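Local coordinates for protein octenoyl-CoA reductase/carboxylase (Streptomyces sp., PDB 4A0S) that catalyses the NADPH-dependent reductive carboxylation of 2-octenoyl-CoA, supplying an unusual extender unit for cinnabaramide polyketide biosynthesis, at residues V323-R327 with Y349-K355. Residues are numbered along the deposited sequence; the frame is centred on the assembly and turned at random.
Sequences VIVAR and YLWMKLK. With CO8 (octanoyl-coenzyme A), chain L.
A buried lysine ammonium meets the carbonyls at the C-terminal end of a helix: Lys-355 NZ donates hydrogen bonds to Val-323 O (2.5 Å) and Ala-326 O (2.6 Å), with Ile-324 O 2.7 Å from the same NZ. Its side chain, m at chi1 and then t throughout, is fully extended, and its CD lies 4.0 Å from Ala-326 CB. Residues 323-325 are helical, and Ala-326 (phi/psi -60/138) leaves the helix. The second helix, running on from Tyr-349, is closed by a Schellman motif: Leu-354 has positive phi (50/44), Lys-355 N bonds Leu-350 O (2.7 Å), and the bond from Leu-354 N to Trp-351 O (3.0 Å) is weak. CA atoms pair Ile-324 with Tyr-349 (5.7 Å) and Val-323 with Leu-350 (6.4 Å). Val-323 CG1 packs 3.9 Å from Tyr-349 CB. Ile-324 CG1 makes a CH-pi contact 4.1 Å from the Tyr-349 ring centroid, while CO8 CDP covers the opposite face. Tyr-349 (chi1 m) donates from OH to CO8 O4A (3.0 Å); the bond from Lys-353 NZ to CO8 O5A (3.3 Å) is weak. Arg-286 and Arg-293 also bind CO8. The contact joins two helix ends of the Rossmann-type nucleotide-binding domain, the second lining the acyl-CoA pocket through Tyr-349, Trp-351, Met-352 and Lys-353.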
ATOM      1  N   VAL A 323       7.517  17.821 -11.435  1.00 20.23           N
ATOM      2  CA  VAL A 323       8.225  17.540 -10.189  1.00 21.07           C
ATOM      3  C   VAL A 323       8.130  18.710  -9.211  1.00 21.41           C
ATOM      4  O   VAL A 323       7.926  18.519  -8.013  1.00 21.48           O
ATOM      5  CB  VAL A 323       9.712  17.166 -10.437  1.00 21.19           C
ATOM      6  CG1 VAL A 323      10.453  17.079  -9.134  1.00 21.86           C
ATOM      7  CG2 VAL A 323       9.792  15.836 -11.126  1.00 21.23           C
ATOM      8  N   ILE A 324       8.251  19.922  -9.722  1.00 22.02           N
ATOM      9  CA  ILE A 324       8.246  21.088  -8.843  1.00 22.81           C
ATOM     10  C   ILE A 324       6.857  21.352  -8.277  1.00 22.77           C
ATOM     11  O   ILE A 324       6.697  21.610  -7.078  1.00 22.82           O
ATOM     12  CB  ILE A 324       8.781  22.336  -9.571  1.00 23.52           C
ATOM     13  CG1 ILE A 324      10.280  22.149  -9.845  1.00 24.00           C
ATOM     14  CG2 ILE A 324       8.534  23.600  -8.718  1.00 24.28           C
ATOM     15  CD1 ILE A 324      10.822  23.067 -10.893  1.00 26.14           C
ATOM     16  N   VAL A 325       5.860  21.243  -9.148  1.00 22.60           N
ATOM     17  CA  VAL A 325       4.496  21.649  -8.829  1.00 22.90           C
ATOM     18  C   VAL A 325       3.775  20.714  -7.857  1.00 22.38           C
ATOM     19  O   VAL A 325       2.949  21.158  -7.078  1.00 22.77           O
ATOM     20  CB  VAL A 325       3.682  21.847 -10.114  1.00 22.87           C
ATOM     21  CG1 VAL A 325       3.216  20.508 -10.690  1.00 22.62           C
ATOM     22  CG2 VAL A 325       2.545  22.771  -9.881  1.00 23.87           C
ATOM     23  N   ALA A 326       4.099  19.429  -7.894  1.00 21.72           N
ATOM     24  CA  ALA A 326       3.424  18.477  -7.032  1.00 21.39           C
ATOM     25  C   ALA A 326       3.621  18.853  -5.568  1.00 21.44           C
ATOM     26  O   ALA A 326       4.698  19.272  -5.182  1.00 21.63           O
ATOM     27  CB  ALA A 326       3.911  17.075  -7.315  1.00 20.66           C
ATOM     28  N   ARG A 327       2.564  18.744  -4.765  1.00 21.26           N
ATOM     29  CA  ARG A 327       2.682  18.959  -3.323  1.00 21.62           C
ATOM     30  C   ARG A 327       3.779  18.100  -2.714  1.00 21.60           C
ATOM     31  O   ARG A 327       4.224  17.124  -3.317  1.00 20.77           O
ATOM     32  CB  ARG A 327       1.370  18.632  -2.615  1.00 21.74           C
ATOM     33  CG  ARG A 327       1.057  17.130  -2.534  1.00 21.10           C
ATOM     34  CD  ARG A 327       0.065  16.914  -1.423  1.00 21.13           C
ATOM     35  NE  ARG A 327      -0.565  15.602  -1.461  1.00 20.52           N
ATOM     36  CZ  ARG A 327      -0.096  14.506  -0.871  1.00 20.37           C
ATOM     37  NH1 ARG A 327       1.060  14.505  -0.212  1.00 20.67           N
ATOM     38  NH2 ARG A 327      -0.796  13.388  -0.956  1.00 20.53           N
ATOM     39  N   TYR A 349      13.525  18.902  -5.328  1.00 24.10           N
ATOM     40  CA  TYR A 349      12.079  18.925  -5.175  1.00 24.56           C
ATOM     41  C   TYR A 349      11.534  17.528  -4.960  1.00 24.02           C
ATOM     42  O   TYR A 349      10.553  17.345  -4.244  1.00 24.74           O
ATOM     43  CB  TYR A 349      11.422  19.653  -6.348  1.00 24.86           C
ATOM     44  CG  TYR A 349      11.808  21.107  -6.325  1.00 26.47           C
ATOM     45  CD1 TYR A 349      11.111  22.016  -5.543  1.00 27.80           C
ATOM     46  CD2 TYR A 349      12.925  21.562  -7.036  1.00 28.58           C
ATOM     47  CE1 TYR A 349      11.487  23.357  -5.490  1.00 31.92           C
ATOM     48  CE2 TYR A 349      13.311  22.888  -6.992  1.00 31.59           C
ATOM     49  CZ  TYR A 349      12.587  23.784  -6.219  1.00 32.30           C
ATOM     50  OH  TYR A 349      12.968  25.098  -6.176  1.00 35.11           O
ATOM     51  N   LEU A 350      12.202  16.534  -5.521  1.00 23.68           N
ATOM     52  CA  LEU A 350      11.725  15.181  -5.358  1.00 23.02           C
ATOM     53  C   LEU A 350      11.990  14.636  -3.955  1.00 22.83           C
ATOM     54  O   LEU A 350      11.058  14.224  -3.263  1.00 22.40           O
ATOM     55  CB  LEU A 350      12.334  14.257  -6.397  1.00 22.95           C
ATOM     56  CG  LEU A 350      11.545  12.956  -6.469  1.00 22.87           C
ATOM     57  CD1 LEU A 350      10.249  13.213  -7.237  1.00 23.06           C
ATOM     58  CD2 LEU A 350      12.370  11.949  -7.180  1.00 24.25           C
ATOM     59  N   TRP A 351      13.250  14.617  -3.534  1.00 22.89           N
ATOM     60  CA  TRP A 351      13.569  13.982  -2.257  1.00 22.86           C
ATOM     61  C   TRP A 351      13.243  14.875  -1.065  1.00 23.04           C
ATOM     62  O   TRP A 351      12.708  14.403  -0.069  1.00 22.32           O
ATOM     63  CB  TRP A 351      15.017  13.496  -2.206  1.00 23.34           C
ATOM     64  CG  TRP A 351      15.961  14.408  -1.466  1.00 24.23           C
ATOM     65  CD1 TRP A 351      16.010  14.627  -0.108  1.00 25.93           C
ATOM     66  CD2 TRP A 351      16.994  15.208  -2.033  1.00 25.20           C
ATOM     67  NE1 TRP A 351      16.997  15.528   0.192  1.00 24.94           N
ATOM     68  CE2 TRP A 351      17.625  15.894  -0.967  1.00 25.50           C
ATOM     69  CE3 TRP A 351      17.461  15.408  -3.339  1.00 24.42           C
ATOM     70  CZ2 TRP A 351      18.691  16.768  -1.173  1.00 26.37           C
ATOM     71  CZ3 TRP A 351      18.528  16.270  -3.535  1.00 25.79           C
ATOM     72  CH2 TRP A 351      19.126  16.946  -2.459  1.00 26.34           C
ATOM     73  N   MET A 352      13.547  16.165  -1.169  1.00 23.40           N
ATOM     74  CA  MET A 352      13.330  17.057  -0.029  1.00 24.19           C
ATOM     75  C   MET A 352      11.857  17.142   0.330  1.00 23.45           C
ATOM     76  O   MET A 352      11.491  17.298   1.487  1.00 24.00           O
ATOM     77  CB  MET A 352      13.850  18.457  -0.325  1.00 24.97           C
ATOM     78  CG  MET A 352      15.339  18.597  -0.215  1.00 27.84           C
ATOM     79  SD  MET A 352      15.876  18.549   1.514  1.00 34.38           S
ATOM     80  CE  MET A 352      15.276  20.113   2.174  1.00 33.86           C
ATOM     81  N   LYS A 353      11.013  17.044  -0.676  1.00 22.51           N
ATOM     82  CA  LYS A 353       9.588  17.135  -0.441  1.00 22.07           C
ATOM     83  C   LYS A 353       8.926  15.765  -0.534  1.00 21.02           C
ATOM     84  O   LYS A 353       7.703  15.650  -0.535  1.00 20.34           O
ATOM     85  CB  LYS A 353       8.995  18.201  -1.357  1.00 22.44           C
ATOM     86  CG  LYS A 353       9.300  19.587  -0.774  1.00 24.58           C
ATOM     87  CD  LYS A 353       9.470  20.663  -1.817  1.00 29.80           C
ATOM     88  CE  LYS A 353       9.899  21.963  -1.160  1.00 31.92           C
ATOM     89  NZ  LYS A 353      10.577  22.851  -2.142  1.00 35.06           N
ATOM     90  N   LEU A 354       9.769  14.733  -0.563  1.00 20.39           N
ATOM     91  CA  LEU A 354       9.341  13.331  -0.516  1.00 19.88           C
ATOM     92  C   LEU A 354       8.261  13.046  -1.544  1.00 19.22           C
ATOM     93  O   LEU A 354       7.253  12.398  -1.247  1.00 18.83           O
ATOM     94  CB  LEU A 354       8.856  12.947   0.887  1.00 19.74           C
ATOM     95  CG  LEU A 354       9.871  13.162   2.001  1.00 20.58           C
ATOM     96  CD1 LEU A 354       9.652  14.521   2.676  1.00 20.89           C
ATOM     97  CD2 LEU A 354       9.793  12.035   3.014  1.00 19.60           C
ATOM     98  N   LYS A 355       8.474  13.554  -2.745  1.00 19.04           N
ATOM     99  CA  LYS A 355       7.573  13.300  -3.860  1.00 18.66           C
ATOM    100  C   LYS A 355       7.922  11.971  -4.532  1.00 18.55           C
ATOM    101  O   LYS A 355       9.019  11.445  -4.360  1.00 18.47           O
ATOM    102  CB  LYS A 355       7.660  14.434  -4.875  1.00 18.89           C
ATOM    103  CG  LYS A 355       7.512  15.808  -4.238  1.00 19.21           C
ATOM    104  CD  LYS A 355       7.351  16.880  -5.289  1.00 20.20           C
ATOM    105  CE  LYS A 355       7.434  18.274  -4.667  1.00 20.08           C
ATOM    106  NZ  LYS A 355       7.235  19.313  -5.723  1.00 20.13           N
TER
HETATM  107  N1A CO8 L1446      22.554  33.981  -0.038  1.00 68.25           N
HETATM  108  C2A CO8 L1446      21.407  34.333   0.536  1.00 68.48           C
HETATM  109  N3A CO8 L1446      20.245  33.815   0.144  1.00 68.14           N
HETATM  110  C4A CO8 L1446      20.202  32.911  -0.856  1.00 67.51           C
HETATM  111  C5A CO8 L1446      21.384  32.523  -1.477  1.00 67.75           C
HETATM  112  C6A CO8 L1446      22.584  33.085  -1.043  1.00 68.04           C
HETATM  113  N6A CO8 L1446      23.742  32.742  -1.604  1.00 67.82           N
HETATM  114  N7A CO8 L1446      21.070  31.634  -2.418  1.00 67.55           N
HETATM  115  C8A CO8 L1446      19.748  31.468  -2.393  1.00 67.17           C
HETATM  116  N9A CO8 L1446      19.208  32.250  -1.447  1.00 66.88           N
HETATM  117  C1B CO8 L1446      17.744  32.338  -1.092  1.00 65.34           C
HETATM  118  C2B CO8 L1446      16.832  33.026  -2.120  1.00 64.81           C
HETATM  119  O2B CO8 L1446      15.870  33.840  -1.432  1.00 65.33           O
HETATM  120  C3B CO8 L1446      16.144  31.855  -2.825  1.00 63.83           C
HETATM  121  O3B CO8 L1446      14.813  32.204  -3.218  1.00 63.22           O
HETATM  122  P3B CO8 L1446      14.388  32.210  -4.779  1.00 62.88           P
HETATM  123  O7A CO8 L1446      15.458  33.198  -5.495  1.00 61.89           O
HETATM  124  O8A CO8 L1446      14.691  30.720  -5.335  1.00 61.87           O
HETATM  125  O9A CO8 L1446      12.975  32.622  -4.952  1.00 62.62           O
HETATM  126  C4B CO8 L1446      16.042  30.818  -1.721  1.00 63.18           C
HETATM  127  O4B CO8 L1446      17.283  30.948  -0.984  1.00 64.42           O
HETATM  128  C5B CO8 L1446      15.846  29.411  -2.337  1.00 61.77           C
HETATM  129  O5B CO8 L1446      15.501  28.422  -1.335  1.00 58.79           O
HETATM  130  P1A CO8 L1446      13.974  28.254  -0.753  1.00 57.16           P
HETATM  131  O1A CO8 L1446      14.008  26.915   0.176  1.00 55.70           O
HETATM  132  O2A CO8 L1446      13.503  29.455  -0.011  1.00 56.68           O
HETATM  133  O3A CO8 L1446      12.977  27.947  -2.021  1.00 54.27           O
HETATM  134  P2A CO8 L1446      12.322  26.485  -2.360  1.00 51.26           P
HETATM  135  O4A CO8 L1446      11.815  26.636  -3.881  1.00 51.20           O
HETATM  136  O5A CO8 L1446      11.238  26.009  -1.441  1.00 50.90           O
HETATM  137  O6A CO8 L1446      13.550  25.437  -2.446  1.00 49.54           O
HETATM  138  CBP CO8 L1446      14.802  23.407  -1.963  1.00 45.67           C
HETATM  139  CCP CO8 L1446      13.443  24.110  -1.910  1.00 47.51           C
HETATM  140  CDP CO8 L1446      15.205  23.288  -3.441  1.00 43.95           C
HETATM  141  CEP CO8 L1446      14.629  22.011  -1.342  1.00 45.57           C
HETATM  142  CAP CO8 L1446      15.826  24.274  -1.173  1.00 44.56           C
HETATM  143  OAP CO8 L1446      15.306  24.597   0.131  1.00 44.43           O
HETATM  144  C9P CO8 L1446      17.164  23.555  -0.974  1.00 43.52           C
HETATM  145  O9P CO8 L1446      17.956  23.383  -1.909  1.00 43.94           O
HETATM  146  N8P CO8 L1446      17.344  23.144   0.282  1.00 42.17           N
HETATM  147  C7P CO8 L1446      18.510  22.386   0.724  1.00 41.33           C
HETATM  148  C6P CO8 L1446      18.392  20.969   0.156  1.00 41.60           C
HETATM  149  C5P CO8 L1446      19.796  20.401  -0.031  1.00 41.86           C
HETATM  150  O5P CO8 L1446      20.441  20.621  -1.058  1.00 42.07           O
HETATM  151  N4P CO8 L1446      20.266  19.707   1.004  1.00 41.72           N
HETATM  152  C3P CO8 L1446      19.486  19.464   2.227  1.00 39.64           C
HETATM  153  C2P CO8 L1446      20.197  18.390   3.028  1.00 37.54           C
HETATM  154  S1P CO8 L1446      19.841  16.689   2.421  1.00 36.03           S
HETATM  155  C1' CO8 L1446      20.429  15.906   3.836  1.00 33.43           C
HETATM  156  O1' CO8 L1446      21.645  15.731   3.963  1.00 35.45           O
HETATM  157  C2' CO8 L1446      19.500  15.558   4.814  1.00 30.70           C
HETATM  158  C3' CO8 L1446      19.876  14.923   5.993  1.00 25.26           C
HETATM  159  C4' CO8 L1446      18.954  14.511   6.966  1.00 20.66           C
HETATM  160  C5' CO8 L1446      17.500  14.941   6.747  1.00 14.09           C
HETATM  161  C6' CO8 L1446      16.669  14.680   8.017  1.00  9.07           C
HETATM  162  C7' CO8 L1446      15.349  15.416   7.856  1.00  7.67           C
HETATM  163  C8' CO8 L1446      14.444  15.109   9.036  1.00 10.30           C